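Local coordinates for uncharacterized protein (Enterococcus faecalis, PDB 3L1W) that is of unknown function but belongs to the endonuclease/exonuclease/phosphatase family and may act as a 3'-5' RNA exonuclease, at residues Ser137-Leu149 against Phe167-Val179. Residues are numbered along the deposited sequence; the frame is centred on the assembly and turned at random.
Sequences SAHARLAGMTVIL and FNAESGEEVHQLV. With SO4 (sulfate ion), chain H.
The helix that begins at Ala-138 and the short helix 174-179 run nearly parallel, at 23°, their axes 8.9 Å apart at the closest, and Leu-142 lies opposite Val-175. At their N-termini Arg-141 grips the carboxylate of Glu-173, the N-cap residue of the short helix, side-on in a two-point salt bridge. Arg-141 NE donates almost straight to Glu-173 OE1 (2.9 Å); Arg-141 NH2 reaches the syn lone pair of Glu-173 OE2 (2.8 Å). A bend at chi3 (-85°) turns the guanidinium of Arg-141 toward Glu-173. Ser-137 O lies over the centre of one face and Asn-168 O over the rim of the other, without bonding. A water links Ala-138 O, Glu-173 OE1 and Val-175 N, joining the helix starts. A sulfate, probably from crystallisation, accepts from Ala-138 N. Further along, contacts are mainly apolar. Leu-178 fits as a knob among Leu-142, Met-145, Thr-146 and Leu-149, meeting Leu-149 tip to tip. Selenomethionine Met-145 packs its CB tightly on Val-175 CG2 (3.4 Å), and its CE touches Phe-167 CE1. Met-145 and Phe-167 rest on Val-131 of strand 126-132, while Val-179 meets Tyr-218 of strand 215-220, so both helices lie against one sheet of the DNase I-like fold.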
loop_
_atom_site.group_PDB
_atom_site.type_symbol
_atom_site.label_atom_id
_atom_site.label_comp_id
_atom_site.label_asym_id
_atom_site.label_seq_id
_atom_site.Cartn_x
_atom_site.Cartn_y
_atom_site.Cartn_z
ATOM N N SER A 137 -13.823 -1.662 30.189
ATOM C CA SER A 137 -14.095 -3.044 30.566
ATOM C C SER A 137 -14.815 -3.812 29.474
ATOM O O SER A 137 -15.441 -3.222 28.596
ATOM C CB SER A 137 -14.951 -3.083 31.834
ATOM O OG SER A 137 -16.301 -2.745 31.540
ATOM N N ALA A 138 -14.718 -5.135 29.527
ATOM C CA ALA A 138 -15.446 -5.983 28.595
ATOM C C ALA A 138 -16.960 -5.799 28.737
ATOM O O ALA A 138 -17.694 -5.861 27.753
ATOM C CB ALA A 138 -15.063 -7.444 28.785
ATOM N N HIS A 139 -17.430 -5.580 29.963
ATOM C CA HIS A 139 -18.856 -5.366 30.174
ATOM C C HIS A 139 -19.327 -4.086 29.491
ATOM O O HIS A 139 -20.398 -4.058 28.890
ATOM C CB HIS A 139 -19.204 -5.341 31.670
ATOM C CG HIS A 139 -19.199 -6.694 32.309
ATOM N ND1 HIS A 139 -18.902 -6.888 33.642
ATOM C CD2 HIS A 139 -19.452 -7.922 31.797
ATOM C CE1 HIS A 139 -18.976 -8.176 33.925
ATOM N NE2 HIS A 139 -19.308 -8.825 32.822
ATOM N N ALA A 140 -18.521 -3.032 29.577
ATOM C CA ALA A 140 -18.839 -1.774 28.909
ATOM C C ALA A 140 -18.882 -1.934 27.394
ATOM O O ALA A 140 -19.701 -1.314 26.715
ATOM C CB ALA A 140 -17.834 -0.694 29.284
ATOM N N ARG A 141 -17.979 -2.748 26.856
ATOM C CA ARG A 141 -17.966 -2.968 25.422
ATOM C C ARG A 141 -19.203 -3.726 24.962
ATOM O O ARG A 141 -19.826 -3.366 23.968
ATOM C CB ARG A 141 -16.684 -3.702 25.014
ATOM C CG ARG A 141 -15.451 -2.837 25.214
ATOM C CD ARG A 141 -14.178 -3.511 24.736
ATOM N NE ARG A 141 -13.551 -4.397 25.714
ATOM C CZ ARG A 141 -12.752 -3.987 26.696
ATOM N NH1 ARG A 141 -12.532 -2.689 26.886
ATOM N NH2 ARG A 141 -12.186 -4.878 27.501
ATOM N N LEU A 142 -19.550 -4.785 25.682
ATOM C CA LEU A 142 -20.737 -5.552 25.351
ATOM C C LEU A 142 -21.949 -4.636 25.411
ATOM O O LEU A 142 -22.814 -4.681 24.543
ATOM C CB LEU A 142 -20.916 -6.705 26.335
ATOM C CG LEU A 142 -22.055 -7.689 26.051
ATOM C CD1 LEU A 142 -21.801 -8.463 24.768
ATOM C CD2 LEU A 142 -22.206 -8.645 27.219
ATOM N N ALA A 143 -22.007 -3.799 26.442
ATOM C CA ALA A 143 -23.154 -2.914 26.629
ATOM C C ALA A 143 -23.263 -1.886 25.513
ATOM O O ALA A 143 -24.359 -1.600 25.025
ATOM C CB ALA A 143 -23.089 -2.222 27.994
ATOM N N GLY A 144 -22.128 -1.319 25.108
ATOM C CA GLY A 144 -22.122 -0.345 24.032
ATOM C C GLY A 144 -22.558 -0.933 22.703
ATOM O O GLY A 144 -23.318 -0.317 21.962
HETATM N N MSE A 145 -22.070 -2.133 22.397
HETATM C CA MSE A 145 -22.417 -2.785 21.146
HETATM C C MSE A 145 -23.884 -3.198 21.148
HETATM O O MSE A 145 -24.539 -3.185 20.107
HETATM C CB MSE A 145 -21.515 -3.997 20.892
HETATM C CG MSE A 145 -21.883 -4.793 19.646
HETATM SE SE MSE A 145 -21.774 -3.737 18.005
HETATM C CE MSE A 145 -19.889 -3.294 18.089
ATOM N N THR A 146 -24.403 -3.534 22.322
ATOM C CA THR A 146 -25.815 -3.877 22.455
ATOM C C THR A 146 -26.672 -2.690 22.023
ATOM O O THR A 146 -27.661 -2.851 21.305
ATOM C CB THR A 146 -26.142 -4.307 23.899
ATOM O OG1 THR A 146 -25.421 -5.513 24.205
ATOM C CG2 THR A 146 -27.636 -4.571 24.068
ATOM N N VAL A 147 -26.287 -1.491 22.456
ATOM C CA VAL A 147 -26.997 -0.281 22.042
ATOM C C VAL A 147 -26.912 -0.066 20.527
ATOM O O VAL A 147 -27.913 0.241 19.890
ATOM C CB VAL A 147 -26.486 0.967 22.791
ATOM C CG1 VAL A 147 -27.198 2.221 22.287
ATOM C CG2 VAL A 147 -26.695 0.800 24.284
ATOM N N ILE A 148 -25.727 -0.231 19.939
ATOM C CA ILE A 148 -25.615 -0.116 18.486
ATOM C C ILE A 148 -26.573 -1.077 17.789
ATOM O O ILE A 148 -27.317 -0.693 16.887
ATOM C CB ILE A 148 -24.177 -0.415 17.999
ATOM C CG1 ILE A 148 -23.211 0.618 18.574
ATOM C CG2 ILE A 148 -24.104 -0.452 16.454
ATOM C CD1 ILE A 148 -21.779 0.448 18.113
ATOM N N LEU A 149 -26.543 -2.336 18.202
ATOM C CA LEU A 149 -27.309 -3.363 17.509
ATOM C C LEU A 149 -28.812 -3.171 17.667
ATOM O O LEU A 149 -29.586 -3.498 16.766
ATOM C CB LEU A 149 -26.885 -4.755 17.971
ATOM C CG LEU A 149 -25.436 -5.074 17.597
ATOM C CD1 LEU A 149 -25.021 -6.454 18.075
ATOM C CD2 LEU A 149 -25.236 -4.955 16.092
ATOM N N PHE A 167 -12.819 -1.881 18.433
ATOM C CA PHE A 167 -13.665 -2.571 19.405
ATOM C C PHE A 167 -13.042 -2.557 20.791
ATOM O O PHE A 167 -13.707 -2.908 21.767
ATOM C CB PHE A 167 -13.923 -4.027 18.982
ATOM C CG PHE A 167 -14.912 -4.167 17.860
ATOM C CD1 PHE A 167 -16.028 -4.986 17.993
ATOM C CD2 PHE A 167 -14.723 -3.493 16.673
ATOM C CE1 PHE A 167 -16.939 -5.112 16.946
ATOM C CE2 PHE A 167 -15.632 -3.614 15.631
ATOM C CZ PHE A 167 -16.736 -4.419 15.777
ATOM N N ASN A 168 -11.765 -2.174 20.877
ATOM C CA ASN A 168 -11.047 -2.243 22.149
ATOM C C ASN A 168 -11.129 -3.629 22.783
ATOM O O ASN A 168 -11.042 -3.762 24.003
ATOM C CB ASN A 168 -11.566 -1.181 23.138
ATOM C CG ASN A 168 -10.748 0.107 23.098
ATOM O OD1 ASN A 168 -9.514 0.069 23.071
ATOM N ND2 ASN A 168 -11.428 1.250 23.116
ATOM N N ALA A 169 -11.269 -4.665 21.956
ATOM C CA ALA A 169 -11.458 -6.021 22.471
ATOM C C ALA A 169 -10.743 -7.041 21.604
ATOM O O ALA A 169 -10.917 -7.043 20.390
ATOM C CB ALA A 169 -12.947 -6.368 22.543
ATOM N N GLU A 170 -9.955 -7.912 22.235
ATOM C CA GLU A 170 -9.366 -9.051 21.530
ATOM C C GLU A 170 -10.470 -10.052 21.174
ATOM O O GLU A 170 -11.579 -9.980 21.703
ATOM C CB GLU A 170 -8.274 -9.721 22.370
ATOM C CG GLU A 170 -7.162 -8.771 22.834
ATOM C CD GLU A 170 -6.059 -8.559 21.806
ATOM O OE1 GLU A 170 -5.816 -9.444 20.955
ATOM O OE2 GLU A 170 -5.412 -7.493 21.864
ATOM N N SER A 171 -10.151 -10.993 20.286
ATOM C CA SER A 171 -11.171 -11.818 19.620
ATOM C C SER A 171 -12.064 -12.652 20.537
ATOM O O SER A 171 -13.173 -13.031 20.155
ATOM C CB SER A 171 -10.506 -12.740 18.595
ATOM O OG SER A 171 -9.646 -13.651 19.260
ATOM N N GLY A 172 -11.588 -12.950 21.739
ATOM C CA GLY A 172 -12.301 -13.864 22.616
ATOM C C GLY A 172 -13.366 -13.219 23.484
ATOM O O GLY A 172 -14.081 -13.923 24.205
ATOM N N GLU A 173 -13.477 -11.890 23.440
ATOM C CA GLU A 173 -14.428 -11.190 24.317
ATOM C C GLU A 173 -15.881 -11.426 23.927
ATOM O O GLU A 173 -16.179 -11.688 22.763
ATOM C CB GLU A 173 -14.162 -9.676 24.352
ATOM C CG GLU A 173 -12.912 -9.274 25.115
ATOM C CD GLU A 173 -12.998 -7.864 25.694
ATOM O OE1 GLU A 173 -14.052 -7.201 25.537
ATOM O OE2 GLU A 173 -12.004 -7.429 26.314
ATOM N N GLU A 174 -16.772 -11.300 24.909
ATOM C CA GLU A 174 -18.204 -11.504 24.698
ATOM C C GLU A 174 -18.760 -10.645 23.574
ATOM O O GLU A 174 -19.623 -11.084 22.819
ATOM C CB GLU A 174 -19.001 -11.230 25.986
ATOM C CG GLU A 174 -18.983 -12.350 27.007
ATOM C CD GLU A 174 -20.041 -12.157 28.089
ATOM O OE1 GLU A 174 -21.246 -12.294 27.778
ATOM O OE2 GLU A 174 -19.669 -11.870 29.248
ATOM N N VAL A 175 -18.276 -9.413 23.459
ATOM C CA VAL A 175 -18.796 -8.527 22.431
ATOM C C VAL A 175 -18.655 -9.137 21.032
ATOM O O VAL A 175 -19.524 -8.953 20.188
ATOM C CB VAL A 175 -18.171 -7.110 22.502
ATOM C CG1 VAL A 175 -16.677 -7.149 22.198
ATOM C CG2 VAL A 175 -18.909 -6.154 21.546
ATOM N N HIS A 176 -17.579 -9.887 20.791
ATOM C CA HIS A 176 -17.389 -10.495 19.477
ATOM C C HIS A 176 -18.373 -11.633 19.245
ATOM O O HIS A 176 -18.836 -11.846 18.126
ATOM C CB HIS A 176 -15.945 -10.974 19.284
ATOM C CG HIS A 176 -14.972 -9.857 19.099
ATOM N ND1 HIS A 176 -14.898 -9.117 17.939
ATOM C CD2 HIS A 176 -14.046 -9.334 19.939
ATOM C CE1 HIS A 176 -13.957 -8.199 18.064
ATOM N NE2 HIS A 176 -13.429 -8.305 19.272
ATOM N N GLN A 177 -18.695 -12.362 20.301
ATOM C CA GLN A 177 -19.681 -13.434 20.201
ATOM C C GLN A 177 -21.037 -12.853 19.829
ATOM O O GLN A 177 -21.781 -13.426 19.031
ATOM C CB GLN A 177 -19.776 -14.225 21.513
ATOM C CG GLN A 177 -18.556 -15.091 21.786
ATOM C CD GLN A 177 -18.283 -16.076 20.663
ATOM O OE1 GLN A 177 -17.267 -15.987 19.970
ATOM N NE2 GLN A 177 -19.202 -17.014 20.467
ATOM N N LEU A 178 -21.357 -11.692 20.394
ATOM C CA LEU A 178 -22.625 -11.036 20.096
ATOM C C LEU A 178 -22.660 -10.580 18.640
ATOM O O LEU A 178 -23.629 -10.812 17.905
ATOM C CB LEU A 178 -22.833 -9.835 21.020
ATOM C CG LEU A 178 -24.075 -8.984 20.753
ATOM C CD1 LEU A 178 -25.329 -9.816 20.932
ATOM C CD2 LEU A 178 -24.093 -7.778 21.677
ATOM N N VAL A 179 -21.601 -9.902 18.235
ATOM C CA VAL A 179 -21.494 -9.403 16.870
ATOM C C VAL A 179 -21.578 -10.544 15.840
ATOM O O VAL A 179 -22.210 -10.406 14.798
ATOM C CB VAL A 179 -20.206 -8.571 16.713
ATOM C CG1 VAL A 179 -19.878 -8.329 15.247
ATOM C CG2 VAL A 179 -20.343 -7.254 17.488
HETATM S S SO4 H . -12.186 -6.318 32.124
HETATM O O1 SO4 H . -11.184 -5.251 32.076
HETATM O O2 SO4 H . -12.776 -6.509 30.808
HETATM O O3 SO4 H . -11.545 -7.558 32.554
HETATM O O4 SO4 H . -13.235 -5.967 33.082
HETATM O O HOH W 1 -16.888 -7.804 25.551
#